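Local coordinates for uncharacterized protein (Parabacteroides merdae ATCC 43184, PDB 5BMT), which is of unknown function but probably combines an N-terminal OB-type domain, of a family known from bacterial lipoproteins, with a larger beta-rich region, at residues Y45-C50 / N115-I120; F55-D60 / Y73-A78; V156-L161 / S205-Y210. All coordinates share one frame; numbering follows the deposited sequence. Where two conformers were deposited one is given.

From the N terminus, segment 45-50 comes first, in the loop leading from helix 37-40 into strand 50-57. Interaction 2 then closes a short loop: 12 residues after segment 55-60, segment 73-78 brings its strand back antiparallel. It is nested inside the longer loop closed by interaction 1, where residues 115-120, at the start of strand 118-126, meet segment 45-50 and tie the OB-type domain to the larger sheet. Interaction 3 follows in series: 43 residues, including helix 186-198, separate its two segments, which pair in parallel. I120 of interaction 1 packs on L159 and Y206 of interaction 3, whereas interactions 2 and 3 lie about 35 Å apart between centres.

Interaction 1 of 3, residues Y45-C50 / N115-I120; sequences YRAGDC and NNYKRI. With EDO (1,2-ethanediol), chain F.
R119 NH1 is gripped by two acceptors, the carbonyl O of K118, 3.0 Å from NH1, and, in a salt bridge, the carboxylate of E184. The neighbouring NE reaches across the contact to G48 O, 2.8 Å from NE in an almost straight bond (175°), with the oxygen in the guanidinium plane and the donor on a carbonyl lone pair. The bend at chi2 (90°) folds the arginine chain so that NE reaches this oxygen while CB and CG pass beside C50, whose SG is 3.6 Å from R119 CB. Y117 CD1 lies over one guanidinium face, and one face of the Y117 ring receives G48 CA, 3.6 Å from the centroid, in a CH-pi contact.

G48 is the third residue of a type II turn from R46 to D49, closed by D49 N donating to R46 O at 3.0 Å. A beta carbon on G48 would stand 3.2 Å from Y117 CZ and press on the preceding carbonyl. D49 braces the turn, with OD2 accepting from R46 N at 2.9 Å and OD1 in a salt bridge to K85. A 1,2-ethanediol, probably from the crystallisation liquor, donates from O2 to Y45 O at 2.8 Å. The R119 charge, balanced by E184, would probably polarise the G48 carbonyl. A cationic side chain and a glycine join the loop after helix 37-40, in the OB-type domain, to the start of strand 118-126 in the larger sheet.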
ATOM      1  N   TYR A  45       1.440  17.757  -3.529  1.00 15.92           N
ATOM      2  CA  TYR A  45       0.837  16.861  -2.543  1.00 15.31           C
ATOM      3  C   TYR A  45      -0.422  17.373  -1.882  1.00 19.07           C
ATOM      4  O   TYR A  45      -0.648  18.590  -1.752  1.00 18.73           O
ATOM      5  CB  TYR A  45       1.864  16.597  -1.426  1.00 15.23           C
ATOM      6  CG  TYR A  45       3.175  16.059  -1.944  1.00 14.10           C
ATOM      7  CD1 TYR A  45       3.237  14.830  -2.596  1.00 15.27           C
ATOM      8  CD2 TYR A  45       4.337  16.819  -1.869  1.00 15.25           C
ATOM      9  CE1 TYR A  45       4.426  14.368  -3.150  1.00 15.77           C
ATOM     10  CE2 TYR A  45       5.541  16.360  -2.403  1.00 16.20           C
ATOM     11  CZ  TYR A  45       5.577  15.130  -3.046  1.00 18.31           C
ATOM     12  OH  TYR A  45       6.745  14.688  -3.604  1.00 20.08           O
ATOM     13  N   ARG A  46      -1.249  16.414  -1.452  1.00 16.54           N
ATOM     14  CA  ARG A  46      -2.382  16.765  -0.631  0.50 16.24           C
ATOM     15  C   ARG A  46      -2.588  15.662   0.401  1.00 18.08           C
ATOM     16  O   ARG A  46      -2.135  14.519   0.240  1.00 15.51           O
ATOM     17  CB  ARG A  46      -3.647  17.127  -1.413  0.50 16.82           C
ATOM     18  CG  ARG A  46      -4.367  15.999  -2.124  0.50 25.73           C
ATOM     19  CD  ARG A  46      -5.586  16.529  -2.874  0.50 34.31           C
ATOM     20  NE  ARG A  46      -6.720  16.805  -1.984  0.50 43.76           N
ATOM     21  CZ  ARG A  46      -7.872  17.356  -2.365  0.50 56.23           C
ATOM     22  NH1 ARG A  46      -8.063  17.709  -3.629  0.50 37.16           N
ATOM     23  NH2 ARG A  46      -8.838  17.564  -1.480  0.50 46.37           N
ATOM     24  N   ALA A  47      -3.224  16.044   1.505  1.00 15.88           N
ATOM     25  CA  ALA A  47      -3.462  15.099   2.597  1.00 13.70           C
ATOM     26  C   ALA A  47      -4.186  13.864   2.051  1.00 14.87           C
ATOM     27  O   ALA A  47      -5.114  13.981   1.233  1.00 15.56           O
ATOM     28  CB  ALA A  47      -4.315  15.779   3.671  1.00 14.48           C
ATOM     29  N   GLY A  48      -3.703  12.708   2.465  1.00 11.31           N
ATOM     30  CA  GLY A  48      -4.212  11.415   2.019  1.00 11.78           C
ATOM     31  C   GLY A  48      -3.355  10.765   0.957  1.00 14.70           C
ATOM     32  O   GLY A  48      -3.532   9.579   0.675  1.00 15.50           O
ATOM     33  N   ASP A  49      -2.447  11.522   0.335  1.00 12.52           N
ATOM     34  CA  ASP A  49      -1.559  10.952  -0.671  1.00 11.73           C
ATOM     35  C   ASP A  49      -0.558  10.019  -0.042  1.00 13.98           C
ATOM     36  O   ASP A  49      -0.107  10.229   1.083  1.00 14.06           O
ATOM     37  CB  ASP A  49      -0.747  12.063  -1.372  1.00 12.44           C
ATOM     38  CG  ASP A  49      -1.509  12.905  -2.382  1.00 16.30           C
ATOM     39  OD1 ASP A  49      -2.651  12.543  -2.722  1.00 18.71           O
ATOM     40  OD2 ASP A  49      -0.947  13.920  -2.855  1.00 18.93           O
ATOM     41  N   CYS A  50      -0.153   9.017  -0.810  1.00 12.00           N
ATOM     42  CA  CYS A  50       0.938   8.122  -0.441  1.00 11.81           C
ATOM     43  C   CYS A  50       2.115   8.431  -1.309  1.00 12.88           C
ATOM     44  O   CYS A  50       1.958   8.712  -2.505  1.00 13.27           O
ATOM     45  CB  CYS A  50       0.530   6.671  -0.621  1.00 12.14           C
ATOM     46  SG  CYS A  50      -0.690   6.114   0.579  1.00 15.95           S
ATOM     47  N   ASN A 115      -2.799  10.169  10.789  1.00 14.80           N
ATOM     48  CA  ASN A 115      -3.739  10.719  11.741  1.00 15.16           C
ATOM     49  C   ASN A 115      -5.185  10.516  11.274  1.00 18.41           C
ATOM     50  O   ASN A 115      -6.040  10.139  12.079  1.00 19.94           O
ATOM     51  CB  ASN A 115      -3.410  12.211  11.883  1.00 16.12           C
ATOM     52  CG  ASN A 115      -4.185  12.897  12.972  1.00 21.09           C
ATOM     53  OD1 ASN A 115      -4.554  12.271  13.971  1.00 20.71           O
ATOM     54  ND2 ASN A 115      -4.479  14.174  12.773  1.00 18.28           N
ATOM     55  N   ASN A 116      -5.458  10.744   9.969  1.00 13.90           N
ATOM     56  CA  ASN A 116      -6.817  10.742   9.434  1.00 14.25           C
ATOM     57  C   ASN A 116      -7.109   9.677   8.387  1.00 17.20           C
ATOM     58  O   ASN A 116      -8.264   9.567   7.960  1.00 17.88           O
ATOM     59  CB  ASN A 116      -7.100  12.103   8.785  1.00 14.75           C
ATOM     60  CG  ASN A 116      -7.020  13.225   9.793  1.00 18.73           C
ATOM     61  OD1 ASN A 116      -7.814  13.262  10.739  1.00 20.09           O
ATOM     62  ND2 ASN A 116      -5.991  14.087   9.657  1.00 16.60           N
ATOM     63  N   TYR A 117      -6.091   8.962   7.913  1.00 13.55           N
ATOM     64  CA  TYR A 117      -6.280   8.025   6.820  1.00 13.13           C
ATOM     65  C   TYR A 117      -5.633   6.694   7.049  1.00 14.99           C
ATOM     66  O   TYR A 117      -4.688   6.562   7.844  1.00 14.68           O
ATOM     67  CB  TYR A 117      -5.619   8.605   5.548  1.00 13.63           C
ATOM     68  CG  TYR A 117      -6.214   9.895   5.052  1.00 15.57           C
ATOM     69  CD1 TYR A 117      -7.349   9.895   4.250  1.00 16.57           C
ATOM     70  CD2 TYR A 117      -5.629  11.120   5.365  1.00 16.50           C
ATOM     71  CE1 TYR A 117      -7.893  11.085   3.766  1.00 19.55           C
ATOM     72  CE2 TYR A 117      -6.182  12.314   4.920  1.00 17.38           C
ATOM     73  CZ  TYR A 117      -7.304  12.292   4.107  1.00 21.13           C
ATOM     74  OH  TYR A 117      -7.865  13.465   3.650  1.00 24.46           O
ATOM     75  N   LYS A 118      -6.136   5.693   6.305  1.00 12.98           N
ATOM     76  CA  LYS A 118      -5.490   4.371   6.207  1.00 11.81           C
ATOM     77  C   LYS A 118      -5.381   4.029   4.741  1.00 12.12           C
ATOM     78  O   LYS A 118      -6.360   4.220   3.996  1.00 12.41           O
ATOM     79  CB  LYS A 118      -6.257   3.273   6.970  1.00 13.53           C
ATOM     80  CG  LYS A 118      -6.380   3.601   8.466  1.00 15.30           C
ATOM     81  CD  LYS A 118      -7.031   2.476   9.239  1.00 16.02           C
ATOM     82  CE  LYS A 118      -7.253   2.882  10.695  1.00 18.00           C
ATOM     83  NZ  LYS A 118      -8.414   3.807  10.848  1.00 20.41           N
ATOM     84  N   ARG A 119      -4.212   3.535   4.314  1.00 11.23           N
ATOM     85  CA  ARG A 119      -4.039   3.098   2.924  1.00 11.21           C
ATOM     86  C   ARG A 119      -3.268   1.829   2.874  1.00 12.79           C
ATOM     87  O   ARG A 119      -2.270   1.686   3.588  1.00 13.34           O
ATOM     88  CB  ARG A 119      -3.296   4.131   2.048  1.00 13.24           C
ATOM     89  CG  ARG A 119      -4.173   5.262   1.486  1.00 15.44           C
ATOM     90  CD  ARG A 119      -4.213   6.444   2.426  1.00 14.76           C
ATOM     91  NE  ARG A 119      -5.026   7.505   1.814  1.00 15.68           N
ATOM     92  CZ  ARG A 119      -6.355   7.535   1.774  1.00 16.22           C
ATOM     93  NH1 ARG A 119      -7.071   6.579   2.372  1.00 14.99           N
ATOM     94  NH2 ARG A 119      -6.985   8.528   1.146  1.00 17.13           N
ATOM     95  N   ILE A 120      -3.676   0.915   1.987  1.00 11.87           N
ATOM     96  CA  ILE A 120      -2.834  -0.240   1.708  1.00 12.42           C
ATOM     97  C   ILE A 120      -1.876   0.189   0.597  1.00 14.51           C
ATOM     98  O   ILE A 120      -2.328   0.664  -0.454  1.00 15.55           O
ATOM     99  CB  ILE A 120      -3.655  -1.462   1.260  1.00 15.19           C
ATOM    100  CG1 ILE A 120      -4.675  -1.842   2.317  1.00 18.16           C
ATOM    101  CG2 ILE A 120      -2.720  -2.652   0.946  1.00 18.51           C
ATOM    102  CD1 ILE A 120      -5.773  -2.793   1.748  1.00 28.64           C
TER
HETATM  103  C1  EDO F 304       1.290  20.355   0.810  0.50 15.46           C
HETATM  104  O1  EDO F 304       1.000  21.720   1.112  0.50 14.65           O
HETATM  105  C2  EDO F 304       0.162  19.472   1.388  0.50 17.45           C
HETATM  106  O2  EDO F 304      -1.028  19.822   0.732  0.50 17.38           O

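Interaction 2 of 3, residues F55-D60 / Y73-A78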
ATOM      1  N   PHE A  55      14.373  10.279   3.679  1.00 16.16           N
ATOM      2  CA  PHE A  55      14.541  11.309   4.684  1.00 16.01           C
ATOM      3  C   PHE A  55      15.667  11.014   5.647  1.00 17.04           C
ATOM      4  O   PHE A  55      16.109   9.865   5.782  1.00 17.86           O
ATOM      5  CB  PHE A  55      13.221  11.429   5.496  1.00 16.64           C
ATOM      6  CG  PHE A  55      12.670  10.126   6.037  1.00 16.16           C
ATOM      7  CD1 PHE A  55      13.088   9.627   7.275  1.00 17.67           C
ATOM      8  CD2 PHE A  55      11.740   9.389   5.307  1.00 17.20           C
ATOM      9  CE1 PHE A  55      12.549   8.432   7.775  1.00 17.93           C
ATOM     10  CE2 PHE A  55      11.254   8.176   5.786  1.00 19.51           C
ATOM     11  CZ  PHE A  55      11.649   7.719   7.020  1.00 18.21           C
ATOM     12  N   THR A  56      16.083  12.065   6.354  1.00 16.80           N
ATOM     13  CA  THR A  56      17.094  11.987   7.399  0.50 16.47           C
ATOM     14  C   THR A  56      16.666  12.873   8.559  1.00 19.48           C
ATOM     15  O   THR A  56      16.162  13.984   8.338  1.00 18.90           O
ATOM     16  CB  THR A  56      18.467  12.395   6.860  0.50 18.77           C
ATOM     17  OG1 THR A  56      18.717  11.720   5.628  0.50 19.78           O
ATOM     18  CG2 THR A  56      19.586  12.121   7.847  0.50 14.03           C
ATOM     19  N   VAL A  57      16.866  12.378   9.780  1.00 18.11           N
ATOM     20  CA  VAL A  57      16.565  13.099  11.013  1.00 16.65           C
ATOM     21  C   VAL A  57      17.881  13.419  11.710  1.00 21.03           C
ATOM     22  O   VAL A  57      18.694  12.509  11.920  1.00 21.56           O
ATOM     23  CB  VAL A  57      15.637  12.286  11.950  1.00 18.82           C
ATOM     24  CG1 VAL A  57      15.458  12.981  13.309  1.00 18.01           C
ATOM     25  CG2 VAL A  57      14.286  12.022  11.284  1.00 18.01           C
ATOM     26  N   ASP A  58      18.072  14.690  12.109  1.00 18.93           N
ATOM     27  CA  ASP A  58      19.210  15.114  12.931  1.00 19.38           C
ATOM     28  C   ASP A  58      18.694  15.134  14.360  1.00 23.04           C
ATOM     29  O   ASP A  58      18.012  16.071  14.759  1.00 22.82           O
ATOM     30  CB  ASP A  58      19.721  16.493  12.468  1.00 21.01           C
ATOM     31  CG  ASP A  58      20.917  17.026  13.262  1.00 34.22           C
ATOM     32  OD1 ASP A  58      21.370  16.330  14.211  1.00 34.71           O
ATOM     33  OD2 ASP A  58      21.360  18.158  12.973  1.00 36.03           O
ATOM     34  N   PHE A  59      18.969  14.070  15.117  1.00 22.59           N
ATOM     35  CA  PHE A  59      18.476  13.934  16.486  1.00 22.38           C
ATOM     36  C   PHE A  59      19.064  14.976  17.444  1.00 29.40           C
ATOM     37  O   PHE A  59      18.461  15.234  18.492  1.00 30.10           O
ATOM     38  CB  PHE A  59      18.778  12.506  16.997  1.00 23.41           C
ATOM     39  CG  PHE A  59      17.913  11.481  16.300  1.00 22.01           C
ATOM     40  CD1 PHE A  59      16.594  11.287  16.681  1.00 23.61           C
ATOM     41  CD2 PHE A  59      18.415  10.722  15.241  1.00 22.01           C
ATOM     42  CE1 PHE A  59      15.767  10.388  15.982  1.00 23.75           C
ATOM     43  CE2 PHE A  59      17.603   9.818  14.561  1.00 22.02           C
ATOM     44  CZ  PHE A  59      16.275   9.671  14.918  1.00 21.07           C
ATOM     45  N   ASP A  60      20.188  15.601  17.064  1.00 26.29           N
ATOM     46  CA  ASP A  60      20.882  16.573  17.917  1.00 27.06           C
ATOM     47  C   ASP A  60      20.516  18.045  17.616  1.00 30.94           C
ATOM     48  O   ASP A  60      21.051  18.939  18.275  1.00 31.15           O
ATOM     49  CB  ASP A  60      22.399  16.384  17.768  1.00 29.29           C
ATOM     50  CG  ASP A  60      22.925  15.016  18.182  1.00 43.17           C
ATOM     51  OD1 ASP A  60      22.327  14.396  19.093  1.00 43.48           O
ATOM     52  OD2 ASP A  60      23.950  14.578  17.613  1.00 50.05           O
ATOM     53  N   TYR A  73       9.383  14.394  14.428  1.00 14.53           N
ATOM     54  CA  TYR A  73      10.747  14.810  14.223  1.00 14.70           C
ATOM     55  C   TYR A  73      10.791  15.724  13.002  1.00 16.56           C
ATOM     56  O   TYR A  73      10.128  15.442  11.995  1.00 16.03           O
ATOM     57  CB  TYR A  73      11.682  13.613  13.984  1.00 16.35           C
ATOM     58  CG  TYR A  73      12.071  12.909  15.252  1.00 16.50           C
ATOM     59  CD1 TYR A  73      12.954  13.496  16.155  1.00 19.97           C
ATOM     60  CD2 TYR A  73      11.527  11.672  15.574  1.00 17.89           C
ATOM     61  CE1 TYR A  73      13.301  12.857  17.339  1.00 22.81           C
ATOM     62  CE2 TYR A  73      11.873  11.016  16.761  1.00 19.78           C
ATOM     63  CZ  TYR A  73      12.744  11.622  17.642  1.00 24.92           C
ATOM     64  OH  TYR A  73      13.077  11.002  18.836  1.00 29.28           O
ATOM     65  N   VAL A  74      11.607  16.775  13.070  1.00 16.19           N
ATOM     66  CA  VAL A  74      11.860  17.602  11.892  1.00 15.20           C
ATOM     67  C   VAL A  74      12.872  16.821  11.061  1.00 18.67           C
ATOM     68  O   VAL A  74      13.887  16.349  11.599  1.00 18.16           O
ATOM     69  CB  VAL A  74      12.386  19.008  12.262  1.00 18.71           C
ATOM     70  CG1 VAL A  74      12.783  19.781  11.001  1.00 20.04           C
ATOM     71  CG2 VAL A  74      11.346  19.786  13.079  1.00 19.00           C
ATOM     72  N   ALA A  75      12.595  16.652   9.773  1.00 16.25           N
ATOM     73  CA  ALA A  75      13.477  15.884   8.902  1.00 16.49           C
ATOM     74  C   ALA A  75      13.718  16.630   7.620  1.00 19.68           C
ATOM     75  O   ALA A  75      12.988  17.559   7.278  1.00 19.56           O
ATOM     76  CB  ALA A  75      12.840  14.526   8.597  1.00 17.12           C
ATOM     77  N   THR A  76      14.756  16.230   6.904  1.00 18.50           N
ATOM     78  CA  THR A  76      14.968  16.773   5.569  1.00 19.02           C
ATOM     79  C   THR A  76      14.843  15.611   4.625  1.00 21.61           C
ATOM     80  O   THR A  76      15.084  14.445   4.984  1.00 20.28           O
ATOM     81  CB  THR A  76      16.297  17.506   5.423  1.00 27.59           C
ATOM     82  OG1 THR A  76      17.335  16.613   5.795  1.00 29.41           O
ATOM     83  CG2 THR A  76      16.342  18.788   6.245  1.00 31.46           C
ATOM     84  N   GLY A  77      14.431  15.914   3.421  1.00 21.94           N
ATOM     85  CA  GLY A  77      14.294  14.875   2.425  1.00 22.59           C
ATOM     86  C   GLY A  77      13.387  15.285   1.296  1.00 25.50           C
ATOM     87  O   GLY A  77      13.102  16.468   1.091  1.00 24.53           O
ATOM     88  N   ALA A  78      12.930  14.283   0.573  1.00 22.33           N
ATOM     89  CA  ALA A  78      12.098  14.513  -0.587  1.00 21.84           C
ATOM     90  C   ALA A  78      11.225  13.307  -0.790  1.00 22.82           C
ATOM     91  O   ALA A  78      11.370  12.297  -0.100  1.00 23.35           O
ATOM     92  CB  ALA A  78      12.968  14.771  -1.808  1.00 23.77           C
TER
HETATM   93  O   HOH W   1      17.888  16.650   8.711  1.00 33.71           O
HETATM   94  O   HOH W   2      16.489  16.880  11.101  1.00 20.11           O
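Two bonds satisfy the backbone N and O of both T56 and T76, the hydrogen-bonded antiparallel pair: T56 N donates to T76 O at 2.9 Å, and T76 N donates to T56 O at 3.0 Å. Both donors lie nearly along the carbonyl axes. T56 O has a second donor, a water that also hydrogen-bonds T76 OG1. Further along, another water bridges the two backbones, accepting from D58 N and donating to V74 O at 2.7 Å. N64 links the same residues, OD1 accepting from V74 N and ND2 donating to D58 O, which also bonds S61 OG. D58 OD1 accepts from D60 N, from above the carboxylate plane, forming an Asx turn.

On the opposite side of the sheet from T56 and T76, V57 CG2 meets A75 CB at 3.9 Å. V57 CG1 sits over the centre of the F59 ring and touches Y73 CD1 at 3.8 Å. The edge of F59 points at the face of Y73 in a T-shaped pair, with planes at 76°. G77 faces F55, where a beta carbon would come within 2.9 Å of F55 CA. Counted along the chain, strands 50-57 and 73-79 are the fourth and fifth of a sheet ordered 2-1-4-5-3, consistent with the OB fold expected of this family.

Interaction 3 of 3, residues V156-L161 / S205-Y210; sequences VYTLCL and SYRVKY
R207 places CG in the crowded position between its backbone N and carbonyl carbon (chi1 62°) and then runs extended to NE. T158 turns OG1 anti to its own carbonyl carbon (chi1 -64°). The two side chains therefore lie alongside one another, pointing the same way, and R207 NE donates to T158 OG1 at 3.1 Å in a nearly straight bond (176°), with the hydroxyl oxygen in the guanidinium plane. R207 CG lies 4.0 Å from V156 CG1, and R207 NH2 makes a long, weak ion pair with E148. An alanine in place of R207 would remove the NE donor and the chain beside T158, which would probably cost the hydroxyl this partner and loosen the packing on V156 CG1.

Beneath these groups runs a parallel ladder of five backbone bonds, alternately donated by the two strands, among them L159 N to R207 O at 2.9 Å and K209 N to L159 O at 2.8 Å. On the T158 face, K209 CG packs 3.9 Å from T158 CG2, the chains crossing at about a right angle, and K209 also makes a cation-pi contact with W224. On the other face L159 CD1 approaches Y206 CD2 at 4.1 Å. V208 CG1 also meets L161 CB at 3.7 Å. The Y157 and Y206 hydroxyls find partners outside the pair, on E196 and S109. Strands 153-167 and 203-214 of the larger sheet thus pack apolar groups of one face against I120 and M139, while on the other R207 is held by a neutral hydroxyl and K209 by its aliphatic stem.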
ATOM      1  N   VAL A 156      -6.308 -16.008   8.139  1.00 18.90           N
ATOM      2  CA  VAL A 156      -5.763 -15.118   7.108  1.00 17.05           C
ATOM      3  C   VAL A 156      -6.864 -14.807   6.076  1.00 19.09           C
ATOM      4  O   VAL A 156      -7.509 -15.735   5.550  1.00 19.39           O
ATOM      5  CB  VAL A 156      -4.553 -15.796   6.429  1.00 19.95           C
ATOM      6  CG1 VAL A 156      -3.987 -14.914   5.311  1.00 19.16           C
ATOM      7  CG2 VAL A 156      -3.465 -16.155   7.444  1.00 19.65           C
ATOM      8  N   TYR A 157      -7.073 -13.515   5.790  1.00 16.45           N
ATOM      9  CA  TYR A 157      -8.028 -13.059   4.779  1.00 15.07           C
ATOM     10  C   TYR A 157      -7.312 -12.925   3.464  1.00 19.11           C
ATOM     11  O   TYR A 157      -6.113 -12.646   3.441  1.00 18.29           O
ATOM     12  CB  TYR A 157      -8.620 -11.691   5.180  1.00 15.67           C
ATOM     13  CG  TYR A 157      -9.588 -11.790   6.337  1.00 16.54           C
ATOM     14  CD1 TYR A 157     -10.941 -12.030   6.117  1.00 17.05           C
ATOM     15  CD2 TYR A 157      -9.153 -11.643   7.655  1.00 17.89           C
ATOM     16  CE1 TYR A 157     -11.843 -12.115   7.179  1.00 19.56           C
ATOM     17  CE2 TYR A 157     -10.048 -11.721   8.726  1.00 19.11           C
ATOM     18  CZ  TYR A 157     -11.391 -11.956   8.480  1.00 22.64           C
ATOM     19  OH  TYR A 157     -12.284 -12.017   9.519  1.00 21.71           O
ATOM     20  N   THR A 158      -8.029 -13.110   2.366  1.00 17.61           N
ATOM     21  CA  THR A 158      -7.382 -12.979   1.061  1.00 16.75           C
ATOM     22  C   THR A 158      -8.048 -11.870   0.246  1.00 19.50           C
ATOM     23  O   THR A 158      -9.280 -11.862   0.076  1.00 20.97           O
ATOM     24  CB  THR A 158      -7.445 -14.323   0.300  1.00 21.62           C
ATOM     25  OG1 THR A 158      -6.686 -15.297   1.012  1.00 22.78           O
ATOM     26  CG2 THR A 158      -6.874 -14.217  -1.128  1.00 21.78           C
ATOM     27  N   LEU A 159      -7.221 -10.919  -0.208  1.00 15.13           N
ATOM     28  CA  LEU A 159      -7.618  -9.849  -1.117  0.70 15.25           C
ATOM     29  C   LEU A 159      -7.123 -10.250  -2.503  1.00 16.23           C
ATOM     30  O   LEU A 159      -6.245 -11.119  -2.599  1.00 17.58           O
ATOM     31  CB  LEU A 159      -6.991  -8.516  -0.680  0.70 16.02           C
ATOM     32  CG  LEU A 159      -7.673  -7.755   0.457  0.70 20.82           C
ATOM     33  CD1 LEU A 159      -7.629  -8.524   1.779  0.70 21.62           C
ATOM     34  CD2 LEU A 159      -7.019  -6.400   0.649  0.70 21.00           C
ATOM     35  N   CYS A 160      -7.688  -9.669  -3.553  1.00 14.50           N
ATOM     36  CA  CYS A 160      -7.254 -10.001  -4.892  0.70 14.23           C
ATOM     37  C   CYS A 160      -6.856  -8.751  -5.660  1.00 17.94           C
ATOM     38  O   CYS A 160      -7.587  -7.767  -5.673  1.00 17.27           O
ATOM     39  CB  CYS A 160      -8.346 -10.763  -5.623  0.70 15.87           C
ATOM     40  SG  CYS A 160      -7.938 -11.125  -7.340  0.70 20.00           S
ATOM     41  N   LEU A 161      -5.685  -8.801  -6.328  1.00 14.18           N
ATOM     42  CA  LEU A 161      -5.225  -7.672  -7.137  1.00 13.35           C
ATOM     43  C   LEU A 161      -5.139  -8.112  -8.580  1.00 14.82           C
ATOM     44  O   LEU A 161      -4.487  -9.133  -8.888  1.00 16.47           O
ATOM     45  CB  LEU A 161      -3.867  -7.135  -6.688  1.00 13.94           C
ATOM     46  CG  LEU A 161      -3.361  -5.908  -7.479  1.00 17.57           C
ATOM     47  CD1 LEU A 161      -4.247  -4.684  -7.264  1.00 17.33           C
ATOM     48  CD2 LEU A 161      -1.942  -5.571  -7.082  1.00 22.17           C
ATOM     49  N   SER A 205      -4.642 -10.553   9.841  1.00 15.42           N
ATOM     50  CA  SER A 205      -3.681 -11.138   8.904  1.00 15.17           C
ATOM     51  C   SER A 205      -4.329 -11.223   7.550  1.00 17.28           C
ATOM     52  O   SER A 205      -5.480 -11.673   7.443  1.00 16.04           O
ATOM     53  CB  SER A 205      -3.257 -12.536   9.351  1.00 18.34           C
ATOM     54  OG  SER A 205      -2.563 -12.519  10.584  1.00 19.90           O
ATOM     55  N   TYR A 206      -3.616 -10.807   6.510  1.00 15.03           N
ATOM     56  CA  TYR A 206      -4.180 -10.920   5.169  1.00 14.65           C
ATOM     57  C   TYR A 206      -3.083 -11.185   4.148  1.00 18.06           C
ATOM     58  O   TYR A 206      -1.890 -11.023   4.429  1.00 17.28           O
ATOM     59  CB  TYR A 206      -4.986  -9.662   4.786  1.00 15.02           C
ATOM     60  CG  TYR A 206      -4.117  -8.469   4.435  1.00 14.20           C
ATOM     61  CD1 TYR A 206      -3.666  -7.590   5.421  1.00 16.34           C
ATOM     62  CD2 TYR A 206      -3.762  -8.206   3.114  1.00 14.05           C
ATOM     63  CE1 TYR A 206      -2.830  -6.513   5.103  1.00 16.19           C
ATOM     64  CE2 TYR A 206      -2.994  -7.085   2.772  1.00 14.04           C
ATOM     65  CZ  TYR A 206      -2.484  -6.272   3.777  1.00 16.74           C
ATOM     66  OH  TYR A 206      -1.639  -5.242   3.440  1.00 17.05           O
ATOM     67  N   ARG A 207      -3.492 -11.604   2.964  1.00 15.29           N
ATOM     68  CA  ARG A 207      -2.563 -11.757   1.860  1.00 14.97           C
ATOM     69  C   ARG A 207      -3.250 -11.279   0.598  1.00 16.15           C
ATOM     70  O   ARG A 207      -4.479 -11.141   0.592  1.00 16.12           O
ATOM     71  CB  ARG A 207      -2.079 -13.193   1.722  1.00 16.38           C
ATOM     72  CG  ARG A 207      -3.243 -14.117   1.427  1.00 18.18           C
ATOM     73  CD  ARG A 207      -2.741 -15.523   1.357  1.00 24.65           C
ATOM     74  NE  ARG A 207      -3.828 -16.434   1.028  1.00 25.98           N
ATOM     75  CZ  ARG A 207      -3.632 -17.700   0.682  1.00 40.45           C
ATOM     76  NH1 ARG A 207      -2.403 -18.182   0.576  1.00 33.63           N
ATOM     77  NH2 ARG A 207      -4.659 -18.479   0.397  1.00 32.71           N
ATOM     78  N   VAL A 208      -2.479 -11.071  -0.469  1.00 12.94           N
ATOM     79  CA  VAL A 208      -3.018 -10.608  -1.743  1.00 13.23           C
ATOM     80  C   VAL A 208      -2.749 -11.666  -2.789  1.00 17.09           C
ATOM     81  O   VAL A 208      -1.587 -12.027  -2.996  1.00 17.76           O
ATOM     82  CB  VAL A 208      -2.425  -9.243  -2.159  1.00 15.57           C
ATOM     83  CG1 VAL A 208      -2.994  -8.792  -3.515  1.00 15.53           C
ATOM     84  CG2 VAL A 208      -2.713  -8.178  -1.105  1.00 15.62           C
ATOM     85  N   LYS A 209      -3.824 -12.142  -3.464  1.00 13.85           N
ATOM     86  CA  LYS A 209      -3.671 -13.084  -4.551  1.00 14.86           C
ATOM     87  C   LYS A 209      -3.687 -12.328  -5.885  1.00 17.93           C
ATOM     88  O   LYS A 209      -4.251 -11.230  -6.005  1.00 17.33           O
ATOM     89  CB  LYS A 209      -4.717 -14.177  -4.471  1.00 20.10           C
ATOM     90  CG  LYS A 209      -6.094 -13.873  -4.936  1.00 25.62           C
ATOM     91  CD  LYS A 209      -6.821 -15.247  -5.088  1.00 25.21           C
ATOM     92  CE  LYS A 209      -7.942 -15.202  -6.093  1.00 44.55           C
ATOM     93  NZ  LYS A 209      -9.217 -15.734  -5.536  1.00 52.25           N
ATOM     94  N   TYR A 210      -3.022 -12.883  -6.881  1.00 13.96           N
ATOM     95  CA  TYR A 210      -2.929 -12.229  -8.169  1.00 13.08           C
ATOM     96  C   TYR A 210      -2.816 -13.272  -9.279  1.00 15.74           C
ATOM     97  O   TYR A 210      -2.351 -14.381  -9.020  1.00 15.29           O
ATOM     98  CB  TYR A 210      -1.685 -11.285  -8.203  1.00 14.34           C
ATOM     99  CG  TYR A 210      -0.377 -11.981  -7.866  1.00 13.93           C
ATOM    100  CD1 TYR A 210       0.367 -12.625  -8.850  1.00 15.46           C
ATOM    101  CD2 TYR A 210       0.108 -12.000  -6.562  1.00 14.54           C
ATOM    102  CE1 TYR A 210       1.567 -13.265  -8.545  1.00 15.42           C
ATOM    103  CE2 TYR A 210       1.306 -12.639  -6.239  1.00 15.39           C
ATOM    104  CZ  TYR A 210       2.036 -13.267  -7.239  1.00 15.45           C
ATOM    105  OH  TYR A 210       3.227 -13.899  -6.955  1.00 17.90           O
TER